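Local coordinates for protein telomerase reverse transcriptase (Takifugu rubripes, PDB 4LMO) that adds telomeric repeats to chromosome ends by copying a template within its RNA component, represented here by the RNA-binding domain of the enzyme, at residues A[14-20]-A[216-221]; A[92-98]-A[237-241]; A[119-123]-A[152-157]. Numbering follows the deposited sequence.

From the N terminus, helix 6-15 and the glycine-rich turn after it come first, and contact 1 brings them onto the far end of the long helix 191-220, closing the widest loop in sequence. Contact 2 starts inside that loop, at the end of helix 88-93, but finishes beyond it, at the start of helix 238-251, so contacts 1 and 2 cross. Contact 3 pairs helices 119-133 and 142-158 and is nested within both. The three touch one another: Cys220 O meets Gln238 N between contacts 1 and 2, Val217 packs on Val122 and Leu156 between contacts 1 and 3, and Thr95 O bonds Arg121 between contacts 2 and 3.

Contact 1: A[14-20]-A[216-221]; sequences LYGGRGM and LVRACF
Build helix 191-220 to its last turn, where Cys220 N bonds Leu216 O (2.9 Å) and Phe221 N bonds Val217 O (3.1 Å). The next carbonyls find donors in segment 14-20 instead: Gly17 N gives its hydrogen to Arg218 O at 2.8 Å and Gly19 N to Ala219 O at 2.9 Å, while Cys220 O probably accepts from Gln238 N. The chain leaves helix 6-15 at Gly16 with phi/psi 72/-176, continues through Gly17 at 73/37, and reaches Gly19 at 87/-174. A CB on Gly16 would clash with Arg218 O. In register, Gly16 CA is 5.2 Å from Arg218 CA and Gly19 CA 4.7 Å from Ala219 CA. Arg218 lays one guanidinium face over Gly16 CA. Met20, in mmm, sets SD 3.6 Å from Cys220 SG and CE 3.7 Å from Leu216 CD2. Two glycine NH groups thus satisfy carbonyls at the C-terminal end of helix 191-220, just after Leu14 and Tyr15 of the RNA-binding TFLY motif; this ties the segment following the motif to that helix end, with Met20 and Arg218 packing alongside.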
ATOM      1  N   LEU A  14      -7.995 -10.775  -6.348  1.00 41.14           N
ATOM      2  CA  LEU A  14      -8.864 -10.344  -7.443  1.00 40.49           C
ATOM      3  C   LEU A  14      -9.734  -9.140  -7.097  1.00 38.91           C
ATOM      4  O   LEU A  14      -9.849  -8.210  -7.894  1.00 39.28           O
ATOM      5  CB  LEU A  14      -9.768 -11.490  -7.903  1.00 41.57           C
ATOM      6  CG  LEU A  14      -9.212 -12.636  -8.743  1.00 43.07           C
ATOM      7  CD1 LEU A  14     -10.313 -13.657  -8.987  1.00 44.45           C
ATOM      8  CD2 LEU A  14      -8.643 -12.134 -10.062  1.00 42.82           C
ATOM      9  N   TYR A  15     -10.343  -9.164  -5.914  1.00 37.11           N
ATOM     10  CA  TYR A  15     -11.405  -8.215  -5.581  1.00 35.86           C
ATOM     11  C   TYR A  15     -11.185  -7.401  -4.305  1.00 35.77           C
ATOM     12  O   TYR A  15     -11.911  -6.432  -4.060  1.00 35.74           O
ATOM     13  CB  TYR A  15     -12.762  -8.937  -5.534  1.00 35.36           C
ATOM     14  CG  TYR A  15     -13.149  -9.559  -6.858  1.00 35.07           C
ATOM     15  CD1 TYR A  15     -13.550  -8.763  -7.930  1.00 34.40           C
ATOM     16  CD2 TYR A  15     -13.100 -10.940  -7.047  1.00 35.42           C
ATOM     17  CE1 TYR A  15     -13.894  -9.321  -9.147  1.00 34.69           C
ATOM     18  CE2 TYR A  15     -13.443 -11.509  -8.264  1.00 35.69           C
ATOM     19  CZ  TYR A  15     -13.841 -10.694  -9.310  1.00 35.28           C
ATOM     20  OH  TYR A  15     -14.183 -11.250 -10.517  1.00 35.73           O
ATOM     21  N   GLY A  16     -10.200  -7.793  -3.499  1.00 35.35           N
ATOM     22  CA  GLY A  16      -9.884  -7.084  -2.260  1.00 34.88           C
ATOM     23  C   GLY A  16     -10.912  -7.277  -1.162  1.00 35.18           C
ATOM     24  O   GLY A  16     -11.869  -8.039  -1.317  1.00 35.03           O
ATOM     25  N   GLY A  17     -10.700  -6.582  -0.046  1.00 35.25           N
ATOM     26  CA  GLY A  17     -11.623  -6.598   1.085  1.00 35.92           C
ATOM     27  C   GLY A  17     -11.600  -7.882   1.891  1.00 36.61           C
ATOM     28  O   GLY A  17     -12.640  -8.336   2.366  1.00 37.13           O
ATOM     29  N   ARG A  18     -10.413  -8.463   2.051  1.00 37.41           N
ATOM     30  CA  ARG A  18     -10.245  -9.722   2.787  1.00 38.72           C
ATOM     31  C   ARG A  18      -9.106  -9.656   3.806  1.00 38.75           C
ATOM     32  O   ARG A  18      -8.666 -10.685   4.317  1.00 39.92           O
ATOM     33  CB  ARG A  18      -9.993 -10.893   1.822  1.00 39.95           C
ATOM     34  CG  ARG A  18     -11.011 -11.057   0.700  1.00 41.23           C
ATOM     35  CD  ARG A  18     -12.264 -11.792   1.145  1.00 43.05           C
ATOM     36  NE  ARG A  18     -13.162 -12.018   0.014  1.00 43.72           N
ATOM     37  CZ  ARG A  18     -14.302 -12.703   0.066  1.00 44.63           C
ATOM     38  NH1 ARG A  18     -14.715 -13.253   1.202  1.00 45.10           N
ATOM     39  NH2 ARG A  18     -15.033 -12.838  -1.032  1.00 45.53           N
ATOM     40  N   GLY A  19      -8.625  -8.452   4.096  1.00 38.58           N
ATOM     41  CA  GLY A  19      -7.545  -8.281   5.060  1.00 38.91           C
ATOM     42  C   GLY A  19      -6.152  -8.393   4.471  1.00 38.99           C
ATOM     43  O   GLY A  19      -5.980  -8.525   3.257  1.00 38.09           O
ATOM     44  N   MET A  20      -5.159  -8.372   5.356  1.00 39.66           N
ATOM     45  CA  MET A  20      -3.754  -8.210   4.982  1.00 40.55           C
ATOM     46  C   MET A  20      -3.078  -9.423   4.338  1.00 41.84           C
ATOM     47  O   MET A  20      -1.977  -9.300   3.800  1.00 42.01           O
ATOM     48  CB  MET A  20      -2.946  -7.742   6.195  1.00 40.49           C
ATOM     49  CG  MET A  20      -3.247  -6.313   6.619  1.00 40.05           C
ATOM     50  SD  MET A  20      -2.843  -5.115   5.334  1.00 39.25           S
ATOM     51  CE  MET A  20      -1.060  -5.068   5.473  1.00 39.39           C
ATOM     52  N   LEU A 216      -3.086  -1.170   0.843  1.00 26.64           N
ATOM     53  CA  LEU A 216      -3.640  -1.170   2.193  1.00 27.27           C
ATOM     54  C   LEU A 216      -5.139  -0.894   2.191  1.00 27.48           C
ATOM     55  O   LEU A 216      -5.901  -1.563   2.890  1.00 27.81           O
ATOM     56  CB  LEU A 216      -2.914  -0.143   3.064  1.00 27.55           C
ATOM     57  CG  LEU A 216      -1.413  -0.372   3.267  1.00 27.98           C
ATOM     58  CD1 LEU A 216      -0.766   0.850   3.900  1.00 27.91           C
ATOM     59  CD2 LEU A 216      -1.159  -1.617   4.103  1.00 28.79           C
ATOM     60  N   VAL A 217      -5.548   0.092   1.398  1.00 27.80           N
ATOM     61  CA  VAL A 217      -6.951   0.453   1.258  1.00 28.14           C
ATOM     62  C   VAL A 217      -7.746  -0.724   0.679  1.00 29.07           C
ATOM     63  O   VAL A 217      -8.802  -1.081   1.209  1.00 29.54           O
ATOM     64  CB  VAL A 217      -7.122   1.738   0.412  1.00 28.00           C
ATOM     65  CG1 VAL A 217      -8.593   2.090   0.236  1.00 28.10           C
ATOM     66  CG2 VAL A 217      -6.385   2.904   1.054  1.00 27.59           C
ATOM     67  N   ARG A 218      -7.220  -1.331  -0.388  1.00 29.55           N
ATOM     68  CA  ARG A 218      -7.840  -2.506  -1.019  1.00 30.39           C
ATOM     69  C   ARG A 218      -8.020  -3.684  -0.063  1.00 30.14           C
ATOM     70  O   ARG A 218      -9.065  -4.336  -0.070  1.00 30.51           O
ATOM     71  CB  ARG A 218      -7.029  -2.964  -2.238  1.00 31.77           C
ATOM     72  CG  ARG A 218      -7.514  -2.403  -3.566  1.00 33.61           C
ATOM     73  CD  ARG A 218      -6.734  -2.955  -4.756  1.00 34.75           C
ATOM     74  NE  ARG A 218      -6.635  -4.418  -4.747  1.00 37.20           N
ATOM     75  CZ  ARG A 218      -7.557  -5.255  -5.221  1.00 38.31           C
ATOM     76  NH1 ARG A 218      -8.683  -4.797  -5.755  1.00 39.62           N
ATOM     77  NH2 ARG A 218      -7.354  -6.564  -5.156  1.00 38.37           N
ATOM     78  N   ALA A 219      -7.004  -3.950   0.753  1.00 29.64           N
ATOM     79  CA  ALA A 219      -7.019  -5.095   1.660  1.00 29.94           C
ATOM     80  C   ALA A 219      -7.909  -4.884   2.890  1.00 30.63           C
ATOM     81  O   ALA A 219      -8.754  -5.728   3.201  1.00 30.70           O
ATOM     82  CB  ALA A 219      -5.600  -5.456   2.077  1.00 30.13           C
ATOM     83  N   CYS A 220      -7.727  -3.750   3.568  1.00 30.69           N
ATOM     84  CA  CYS A 220      -8.340  -3.506   4.877  1.00 31.60           C
ATOM     85  C   CYS A 220      -9.758  -2.948   4.832  1.00 31.74           C
ATOM     86  O   CYS A 220     -10.472  -2.983   5.833  1.00 31.82           O
ATOM     87  CB  CYS A 220      -7.456  -2.570   5.704  1.00 31.72           C
ATOM     88  SG  CYS A 220      -5.772  -3.177   5.929  1.00 32.84           S
ATOM     89  N   PHE A 221     -10.161  -2.429   3.677  1.00 31.86           N
ATOM     90  CA  PHE A 221     -11.459  -1.786   3.547  1.00 32.53           C
ATOM     91  C   PHE A 221     -12.234  -2.305   2.344  1.00 34.04           C
ATOM     92  O   PHE A 221     -11.667  -2.943   1.454  1.00 34.20           O
ATOM     93  CB  PHE A 221     -11.292  -0.265   3.424  1.00 31.64           C
ATOM     94  CG  PHE A 221     -10.628   0.375   4.611  1.00 31.10           C
ATOM     95  CD1 PHE A 221     -11.381   0.814   5.694  1.00 31.51           C
ATOM     96  CD2 PHE A 221      -9.247   0.550   4.642  1.00 30.81           C
ATOM     97  CE1 PHE A 221     -10.769   1.405   6.792  1.00 31.76           C
ATOM     98  CE2 PHE A 221      -8.629   1.140   5.734  1.00 31.00           C
ATOM     99  CZ  PHE A 221      -9.392   1.571   6.810  1.00 31.48           C
TER

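Contact 2: A[92-98]-A[237-241]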
ATOM      1  N   LEU A  92      -5.211  -0.014  12.775  1.00 38.56           N
ATOM      2  CA  LEU A  92      -6.612   0.098  12.374  1.00 38.33           C
ATOM      3  C   LEU A  92      -7.506   0.336  13.596  1.00 39.46           C
ATOM      4  O   LEU A  92      -8.469   1.102  13.529  1.00 39.22           O
ATOM      5  CB  LEU A  92      -7.070  -1.157  11.623  1.00 37.36           C
ATOM      6  CG  LEU A  92      -6.647  -1.349  10.160  1.00 36.75           C
ATOM      7  CD1 LEU A  92      -6.796  -2.805   9.745  1.00 36.71           C
ATOM      8  CD2 LEU A  92      -7.422  -0.438   9.217  1.00 35.74           C
ATOM      9  N   GLN A  93      -7.170  -0.321  14.707  1.00 40.49           N
ATOM     10  CA  GLN A  93      -7.939  -0.213  15.946  1.00 42.17           C
ATOM     11  C   GLN A  93      -7.752   1.121  16.655  1.00 43.12           C
ATOM     12  O   GLN A  93      -8.583   1.515  17.474  1.00 44.59           O
ATOM     13  CB  GLN A  93      -7.605  -1.365  16.899  1.00 43.02           C
ATOM     14  CG  GLN A  93      -8.373  -2.648  16.613  1.00 43.87           C
ATOM     15  CD  GLN A  93      -9.880  -2.470  16.707  1.00 43.67           C
ATOM     16  OE1 GLN A  93     -10.597  -2.648  15.726  1.00 43.29           O
ATOM     17  NE2 GLN A  93     -10.361  -2.103  17.889  1.00 44.93           N
ATOM     18  N   LYS A  94      -6.659   1.813  16.347  1.00 42.80           N
ATOM     19  CA  LYS A  94      -6.400   3.121  16.939  1.00 43.23           C
ATOM     20  C   LYS A  94      -6.626   4.266  15.942  1.00 42.11           C
ATOM     21  O   LYS A  94      -6.267   5.416  16.214  1.00 42.47           O
ATOM     22  CB  LYS A  94      -5.002   3.167  17.578  1.00 44.47           C
ATOM     23  CG  LYS A  94      -3.842   3.291  16.599  1.00 45.38           C
ATOM     24  CD  LYS A  94      -2.593   2.566  17.088  1.00 47.00           C
ATOM     25  CE  LYS A  94      -1.956   3.221  18.307  1.00 48.62           C
ATOM     26  NZ  LYS A  94      -0.577   2.705  18.536  1.00 49.58           N
ATOM     27  N   THR A  95      -7.229   3.945  14.796  1.00 40.47           N
ATOM     28  CA  THR A  95      -7.639   4.964  13.819  1.00 39.53           C
ATOM     29  C   THR A  95      -9.120   4.862  13.451  1.00 39.59           C
ATOM     30  O   THR A  95      -9.828   5.865  13.475  1.00 39.79           O
ATOM     31  CB  THR A  95      -6.768   4.974  12.539  1.00 38.09           C
ATOM     32  OG1 THR A  95      -6.717   3.662  11.967  1.00 36.39           O
ATOM     33  CG2 THR A  95      -5.349   5.455  12.846  1.00 38.09           C
ATOM     34  N   CYS A  96      -9.586   3.662  13.114  1.00 39.89           N
ATOM     35  CA  CYS A  96     -11.006   3.453  12.832  1.00 40.98           C
ATOM     36  C   CYS A  96     -11.482   2.098  13.363  1.00 41.92           C
ATOM     37  O   CYS A  96     -11.676   1.155  12.593  1.00 41.81           O
ATOM     38  CB  CYS A  96     -11.289   3.594  11.335  1.00 41.07           C
ATOM     39  SG  CYS A  96     -13.036   3.840  10.951  1.00 41.83           S
ATOM     40  N   PRO A  97     -11.683   2.009  14.691  1.00 43.04           N
ATOM     41  CA  PRO A  97     -11.880   0.734  15.380  1.00 43.60           C
ATOM     42  C   PRO A  97     -13.228   0.081  15.110  1.00 44.22           C
ATOM     43  O   PRO A  97     -14.177   0.748  14.696  1.00 44.18           O
ATOM     44  CB  PRO A  97     -11.766   1.114  16.859  1.00 44.58           C
ATOM     45  CG  PRO A  97     -12.198   2.537  16.913  1.00 44.70           C
ATOM     46  CD  PRO A  97     -11.786   3.158  15.609  1.00 43.46           C
ATOM     47  N   LEU A  98     -13.291  -1.224  15.350  1.00 45.38           N
ATOM     48  CA  LEU A  98     -14.521  -1.988  15.210  1.00 46.28           C
ATOM     49  C   LEU A  98     -15.416  -1.753  16.423  1.00 47.38           C
ATOM     50  O   LEU A  98     -14.927  -1.594  17.541  1.00 47.83           O
ATOM     51  CB  LEU A  98     -14.200  -3.479  15.039  1.00 46.46           C
ATOM     52  CG  LEU A  98     -13.171  -3.840  13.955  1.00 45.57           C
ATOM     53  CD1 LEU A  98     -12.605  -5.238  14.153  1.00 46.67           C
ATOM     54  CD2 LEU A  98     -13.736  -3.675  12.550  1.00 44.55           C
ATOM     55  N   ARG A 237     -14.419  -0.902   7.033  1.00 35.76           N
ATOM     56  CA  ARG A 237     -13.446  -1.912   7.450  1.00 35.66           C
ATOM     57  C   ARG A 237     -13.973  -3.251   6.948  1.00 35.99           C
ATOM     58  O   ARG A 237     -15.159  -3.556   7.131  1.00 36.51           O
ATOM     59  CB  ARG A 237     -13.317  -1.950   8.972  1.00 35.58           C
ATOM     60  CG  ARG A 237     -12.650  -0.738   9.609  1.00 35.49           C
ATOM     61  CD  ARG A 237     -11.143  -0.904   9.739  1.00 34.90           C
ATOM     62  NE  ARG A 237     -10.777  -2.155  10.404  1.00 35.27           N
ATOM     63  CZ  ARG A 237     -10.463  -2.275  11.691  1.00 35.83           C
ATOM     64  NH1 ARG A 237     -10.455  -1.216  12.491  1.00 35.85           N
ATOM     65  NH2 ARG A 237     -10.147  -3.467  12.179  1.00 36.46           N
ATOM     66  N   GLN A 238     -13.115  -4.041   6.308  1.00 35.78           N
ATOM     67  CA  GLN A 238     -13.569  -5.264   5.639  1.00 36.26           C
ATOM     68  C   GLN A 238     -14.295  -6.231   6.586  1.00 36.25           C
ATOM     69  O   GLN A 238     -15.150  -7.001   6.148  1.00 36.62           O
ATOM     70  CB  GLN A 238     -12.426  -5.956   4.872  1.00 36.79           C
ATOM     71  CG  GLN A 238     -11.947  -7.286   5.442  1.00 38.22           C
ATOM     72  CD  GLN A 238     -10.741  -7.149   6.343  1.00 39.46           C
ATOM     73  OE1 GLN A 238      -9.945  -6.218   6.200  1.00 40.18           O
ATOM     74  NE2 GLN A 238     -10.588  -8.087   7.271  1.00 39.61           N
ATOM     75  N   GLU A 239     -13.960  -6.167   7.874  1.00 36.19           N
ATOM     76  CA  GLU A 239     -14.627  -6.966   8.906  1.00 36.64           C
ATOM     77  C   GLU A 239     -16.096  -6.573   9.050  1.00 36.43           C
ATOM     78  O   GLU A 239     -16.966  -7.440   9.162  1.00 36.68           O
ATOM     79  CB  GLU A 239     -13.924  -6.826  10.262  1.00 37.08           C
ATOM     80  CG  GLU A 239     -12.492  -7.342  10.306  1.00 37.36           C
ATOM     81  CD  GLU A 239     -11.460  -6.276   9.982  1.00 37.73           C
ATOM     82  OE1 GLU A 239     -11.798  -5.285   9.291  1.00 37.25           O
ATOM     83  OE2 GLU A 239     -10.300  -6.430  10.422  1.00 38.01           O
ATOM     84  N   VAL A 240     -16.361  -5.267   9.045  1.00 35.70           N
ATOM     85  CA  VAL A 240     -17.729  -4.751   9.133  1.00 35.95           C
ATOM     86  C   VAL A 240     -18.484  -5.056   7.839  1.00 35.71           C
ATOM     87  O   VAL A 240     -19.685  -5.340   7.866  1.00 36.32           O
ATOM     88  CB  VAL A 240     -17.776  -3.232   9.418  1.00 35.57           C
ATOM     89  CG1 VAL A 240     -19.148  -2.835   9.943  1.00 36.01           C
ATOM     90  CG2 VAL A 240     -16.706  -2.829  10.418  1.00 35.38           C
ATOM     91  N   TRP A 241     -17.772  -5.004   6.715  1.00 34.91           N
ATOM     92  CA  TRP A 241     -18.362  -5.337   5.420  1.00 34.82           C
ATOM     93  C   TRP A 241     -18.728  -6.795   5.335  1.00 35.40           C
ATOM     94  O   TRP A 241     -19.798  -7.139   4.837  1.00 35.62           O
ATOM     95  CB  TRP A 241     -17.445  -4.941   4.268  1.00 33.43           C
ATOM     96  CG  TRP A 241     -18.117  -5.124   2.929  1.00 33.32           C
ATOM     97  CD1 TRP A 241     -17.885  -6.125   1.990  1.00 33.01           C
ATOM     98  CD2 TRP A 241     -19.188  -4.301   2.355  1.00 33.06           C
ATOM     99  NE1 TRP A 241     -18.703  -5.970   0.900  1.00 33.11           N
ATOM    100  CE2 TRP A 241     -19.513  -4.899   1.056  1.00 33.13           C
ATOM    101  CE3 TRP A 241     -19.882  -3.167   2.769  1.00 33.40           C
ATOM    102  CZ2 TRP A 241     -20.488  -4.367   0.224  1.00 33.39           C
ATOM    103  CZ3 TRP A 241     -20.866  -2.642   1.921  1.00 33.67           C
ATOM    104  CH2 TRP A 241     -21.158  -3.227   0.679  1.00 33.66           C
TER
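Arg237 does most of the work here, and its side chain is bent to do it. With chi1, chi2 and chi3 all in m and chi4 at -98°, it sends its guanidinium into the turn that follows helix 88-93. NH1 donates to Cys96 O at 2.7 Å. Leu92 O is 3.2 Å from the same NH1 but at a poor angle; that carbonyl is taken by Cys96 N within the turn. The guanidinium is sandwiched between two leucines: Leu92 CB lies over one face, 3.5 Å from NH1, and Leu98 CG over the opposite face, 3.5 Å from NH2. In chain order, Arg237 ends the second strand of the hairpin 221-224/234-237 and is the N-cap residue of helix 238-251, so the contact joins this strand-to-helix junction to a turn that the Cys96-Cys117 disulfide fastens to the chain just ahead of helix 119-133. Glu239, two residues on, swings its carboxylate back with chi2 at 91°, forming a salt bridge from OE2 to Arg237 NH2 at 3.4 Å. Gln93, in m for chi1 and chi2, curls so that its OE1 accepts from Leu98 N at 3.1 Å. Leu98 takes the mt rotamer, and its CD2 rests 3.8 Å from Val240 CG2 and 3.9 Å from Glu239 CB.

Contact 3: A[119-123]-A[152-157]; sequences SHRVY and VRFFLR
Two helical segments run roughly antiparallel, their axes 9.0 Å apart at closest approach and their N-to-C directions 144° apart. Set the register by placing Ser119 CA 5.7 Å from Arg157 CA and Tyr123 CA 6.0 Å from Arg153 CA. Tyr123 and Arg153 bury the largest areas, followed by Leu156. Tyr123 has chi1 in t (169°), so that its ring lies along the neighbouring helix. Arg153, with chi1 t, chi2 p and chi3 t, passes its aliphatic part over one face of that ring: CD sits 3.9 Å from the Tyr123 centroid and 20° off the ring normal, a CH-pi contact. Further along, the Arg153 guanidinium has His120 CB over one face, 3.6 Å from NH2. Leu156, in mt, points across the interface and puts CD1 3.5 Å from Tyr123 CA and 3.9 Å from Tyr123 CB, near the plane of the ring. Val152 CG1 also meets the ring edge, 4.1 Å from Tyr123 CD1. Where the helices come close at the other end, Ser119 CB rests 3.4 Å from Leu156 O. No hydrogen bond crosses the interface. Val122 and Val152 also point into it, and their side chains reach Val217 and Leu209 of helix 191-220 as well. The arrangement is an antiparallel helix pair, joined through the short helix 136-139 and packed on a long helix, within the largely helical telomerase RNA-binding domain.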
ATOM      1  N   SER A 119     -12.807   9.250   4.785  1.00 32.80           N
ATOM      2  CA  SER A 119     -11.526   9.257   4.061  1.00 31.95           C
ATOM      3  C   SER A 119     -10.356   9.813   4.876  1.00 31.21           C
ATOM      4  O   SER A 119      -9.204   9.428   4.661  1.00 30.93           O
ATOM      5  CB  SER A 119     -11.658  10.017   2.739  1.00 32.47           C
ATOM      6  OG  SER A 119     -12.105  11.343   2.958  1.00 33.91           O
ATOM      7  N   HIS A 120     -10.666  10.714   5.807  1.00 30.74           N
ATOM      8  CA  HIS A 120      -9.679  11.310   6.707  1.00 30.30           C
ATOM      9  C   HIS A 120      -9.155  10.320   7.713  1.00 30.14           C
ATOM     10  O   HIS A 120      -7.997  10.404   8.129  1.00 30.35           O
ATOM     11  CB  HIS A 120     -10.268  12.533   7.409  1.00 30.73           C
ATOM     12  CG  HIS A 120     -11.590  12.272   8.092  1.00 30.53           C
ATOM     13  ND1 HIS A 120     -11.729  12.287   9.428  1.00 31.14           N
ATOM     14  CD2 HIS A 120     -12.848  11.982   7.569  1.00 30.69           C
ATOM     15  CE1 HIS A 120     -13.010  12.021   9.748  1.00 31.07           C
ATOM     16  NE2 HIS A 120     -13.693  11.834   8.611  1.00 30.91           N
ATOM     17  N   ARG A 121     -10.009   9.379   8.112  1.00 29.99           N
ATOM     18  CA  ARG A 121      -9.628   8.268   8.990  1.00 29.82           C
ATOM     19  C   ARG A 121      -8.775   7.248   8.245  1.00 29.06           C
ATOM     20  O   ARG A 121      -7.804   6.723   8.786  1.00 28.86           O
ATOM     21  CB  ARG A 121     -10.875   7.578   9.547  1.00 29.90           C
ATOM     22  CG  ARG A 121     -11.637   8.411  10.556  1.00 30.33           C
ATOM     23  CD  ARG A 121     -10.963   8.314  11.905  1.00 30.67           C
ATOM     24  NE  ARG A 121     -11.008   9.575  12.627  1.00 30.92           N
ATOM     25  CZ  ARG A 121     -10.418   9.788  13.798  1.00 31.30           C
ATOM     26  NH1 ARG A 121      -9.730   8.817  14.394  1.00 30.89           N
ATOM     27  NH2 ARG A 121     -10.521  10.979  14.372  1.00 31.65           N
ATOM     28  N   VAL A 122      -9.157   6.968   7.001  1.00 28.54           N
ATOM     29  CA  VAL A 122      -8.391   6.081   6.130  1.00 28.31           C
ATOM     30  C   VAL A 122      -7.010   6.684   5.869  1.00 28.57           C
ATOM     31  O   VAL A 122      -6.018   5.956   5.750  1.00 28.88           O
ATOM     32  CB  VAL A 122      -9.144   5.786   4.814  1.00 27.65           C
ATOM     33  CG1 VAL A 122      -8.270   5.006   3.841  1.00 27.28           C
ATOM     34  CG2 VAL A 122     -10.427   5.020   5.104  1.00 27.38           C
ATOM     35  N   TYR A 123      -6.945   8.013   5.807  1.00 28.73           N
ATOM     36  CA  TYR A 123      -5.659   8.701   5.733  1.00 28.79           C
ATOM     37  C   TYR A 123      -4.796   8.464   6.978  1.00 28.90           C
ATOM     38  O   TYR A 123      -3.615   8.144   6.857  1.00 29.05           O
ATOM     39  CB  TYR A 123      -5.824  10.203   5.472  1.00 29.07           C
ATOM     40  CG  TYR A 123      -4.533  10.965   5.661  1.00 29.30           C
ATOM     41  CD1 TYR A 123      -3.502  10.871   4.723  1.00 29.34           C
ATOM     42  CD2 TYR A 123      -4.326  11.753   6.793  1.00 29.93           C
ATOM     43  CE1 TYR A 123      -2.307  11.553   4.900  1.00 29.68           C
ATOM     44  CE2 TYR A 123      -3.134  12.437   6.981  1.00 30.53           C
ATOM     45  CZ  TYR A 123      -2.129  12.333   6.032  1.00 30.37           C
ATOM     46  OH  TYR A 123      -0.947  13.012   6.215  1.00 30.82           O
ATOM     47  N   VAL A 152      -0.978  12.274  -0.474  1.00 31.62           N
ATOM     48  CA  VAL A 152      -1.806  11.128  -0.113  1.00 31.30           C
ATOM     49  C   VAL A 152      -3.148  11.599   0.466  1.00 32.14           C
ATOM     50  O   VAL A 152      -4.202  11.069   0.105  1.00 31.94           O
ATOM     51  CB  VAL A 152      -1.057  10.186   0.859  1.00 30.86           C
ATOM     52  CG1 VAL A 152      -1.963   9.071   1.362  1.00 30.15           C
ATOM     53  CG2 VAL A 152       0.171   9.601   0.174  1.00 30.33           C
ATOM     54  N   ARG A 153      -3.097  12.608   1.340  1.00 33.19           N
ATOM     55  CA  ARG A 153      -4.298  13.196   1.935  1.00 34.35           C
ATOM     56  C   ARG A 153      -5.270  13.683   0.864  1.00 35.29           C
ATOM     57  O   ARG A 153      -6.458  13.348   0.896  1.00 35.03           O
ATOM     58  CB  ARG A 153      -3.937  14.346   2.887  1.00 35.65           C
ATOM     59  CG  ARG A 153      -5.137  15.086   3.474  1.00 36.67           C
ATOM     60  CD  ARG A 153      -5.912  14.208   4.443  1.00 37.42           C
ATOM     61  NE  ARG A 153      -7.245  14.725   4.759  1.00 38.58           N
ATOM     62  CZ  ARG A 153      -8.386  14.199   4.314  1.00 38.53           C
ATOM     63  NH1 ARG A 153      -8.376  13.138   3.516  1.00 38.73           N
ATOM     64  NH2 ARG A 153      -9.544  14.736   4.672  1.00 39.21           N
ATOM     65  N   PHE A 154      -4.752  14.471  -0.078  1.00 35.66           N
ATOM     66  CA  PHE A 154      -5.541  14.960  -1.204  1.00 36.67           C
ATOM     67  C   PHE A 154      -6.097  13.803  -2.032  1.00 36.15           C
ATOM     68  O   PHE A 154      -7.272  13.807  -2.401  1.00 36.98           O
ATOM     69  CB  PHE A 154      -4.707  15.903  -2.085  1.00 37.74           C
ATOM     70  CG  PHE A 154      -5.406  16.330  -3.345  1.00 38.44           C
ATOM     71  CD1 PHE A 154      -6.326  17.375  -3.328  1.00 39.53           C
ATOM     72  CD2 PHE A 154      -5.159  15.676  -4.549  1.00 38.58           C
ATOM     73  CE1 PHE A 154      -6.981  17.763  -4.485  1.00 39.95           C
ATOM     74  CE2 PHE A 154      -5.812  16.060  -5.710  1.00 39.26           C
ATOM     75  CZ  PHE A 154      -6.724  17.103  -5.677  1.00 39.68           C
ATOM     76  N   PHE A 155      -5.242  12.821  -2.312  1.00 35.52           N
ATOM     77  CA  PHE A 155      -5.606  11.655  -3.110  1.00 35.39           C
ATOM     78  C   PHE A 155      -6.767  10.873  -2.491  1.00 35.81           C
ATOM     79  O   PHE A 155      -7.719  10.516  -3.186  1.00 34.94           O
ATOM     80  CB  PHE A 155      -4.380  10.756  -3.307  1.00 34.22           C
ATOM     81  CG  PHE A 155      -4.649   9.518  -4.114  1.00 34.27           C
ATOM     82  CD1 PHE A 155      -4.767   9.582  -5.500  1.00 34.70           C
ATOM     83  CD2 PHE A 155      -4.765   8.281  -3.492  1.00 34.03           C
ATOM     84  CE1 PHE A 155      -5.006   8.437  -6.244  1.00 34.32           C
ATOM     85  CE2 PHE A 155      -5.003   7.134  -4.231  1.00 34.23           C
ATOM     86  CZ  PHE A 155      -5.121   7.212  -5.608  1.00 34.15           C
ATOM     87  N   LEU A 156      -6.683  10.626  -1.185  1.00 36.62           N
ATOM     88  CA  LEU A 156      -7.725   9.894  -0.461  1.00 37.80           C
ATOM     89  C   LEU A 156      -9.006  10.709  -0.295  1.00 39.87           C
ATOM     90  O   LEU A 156     -10.106  10.153  -0.299  1.00 41.33           O
ATOM     91  CB  LEU A 156      -7.208   9.410   0.900  1.00 36.59           C
ATOM     92  CG  LEU A 156      -6.124   8.326   0.866  1.00 35.69           C
ATOM     93  CD1 LEU A 156      -5.579   8.067   2.261  1.00 35.01           C
ATOM     94  CD2 LEU A 156      -6.630   7.032   0.236  1.00 35.46           C
ATOM     95  N   ARG A 157      -8.855  12.025  -0.158  1.00 41.98           N
ATOM     96  CA  ARG A 157      -9.991  12.939  -0.056  1.00 44.52           C
ATOM     97  C   ARG A 157     -10.754  13.038  -1.377  1.00 46.33           C
ATOM     98  O   ARG A 157     -11.987  13.062  -1.388  1.00 46.76           O
ATOM     99  CB  ARG A 157      -9.515  14.320   0.413  1.00 45.20           C
ATOM    100  CG  ARG A 157     -10.364  15.503  -0.030  1.00 46.64           C
ATOM    101  CD  ARG A 157      -9.817  16.798   0.542  1.00 47.90           C
ATOM    102  NE  ARG A 157     -10.219  16.972   1.936  1.00 48.85           N
ATOM    103  CZ  ARG A 157      -9.485  17.570   2.870  1.00 48.73           C
ATOM    104  NH1 ARG A 157      -8.284  18.056   2.584  1.00 48.12           N
ATOM    105  NH2 ARG A 157      -9.956  17.673   4.103  1.00 49.39           N
TER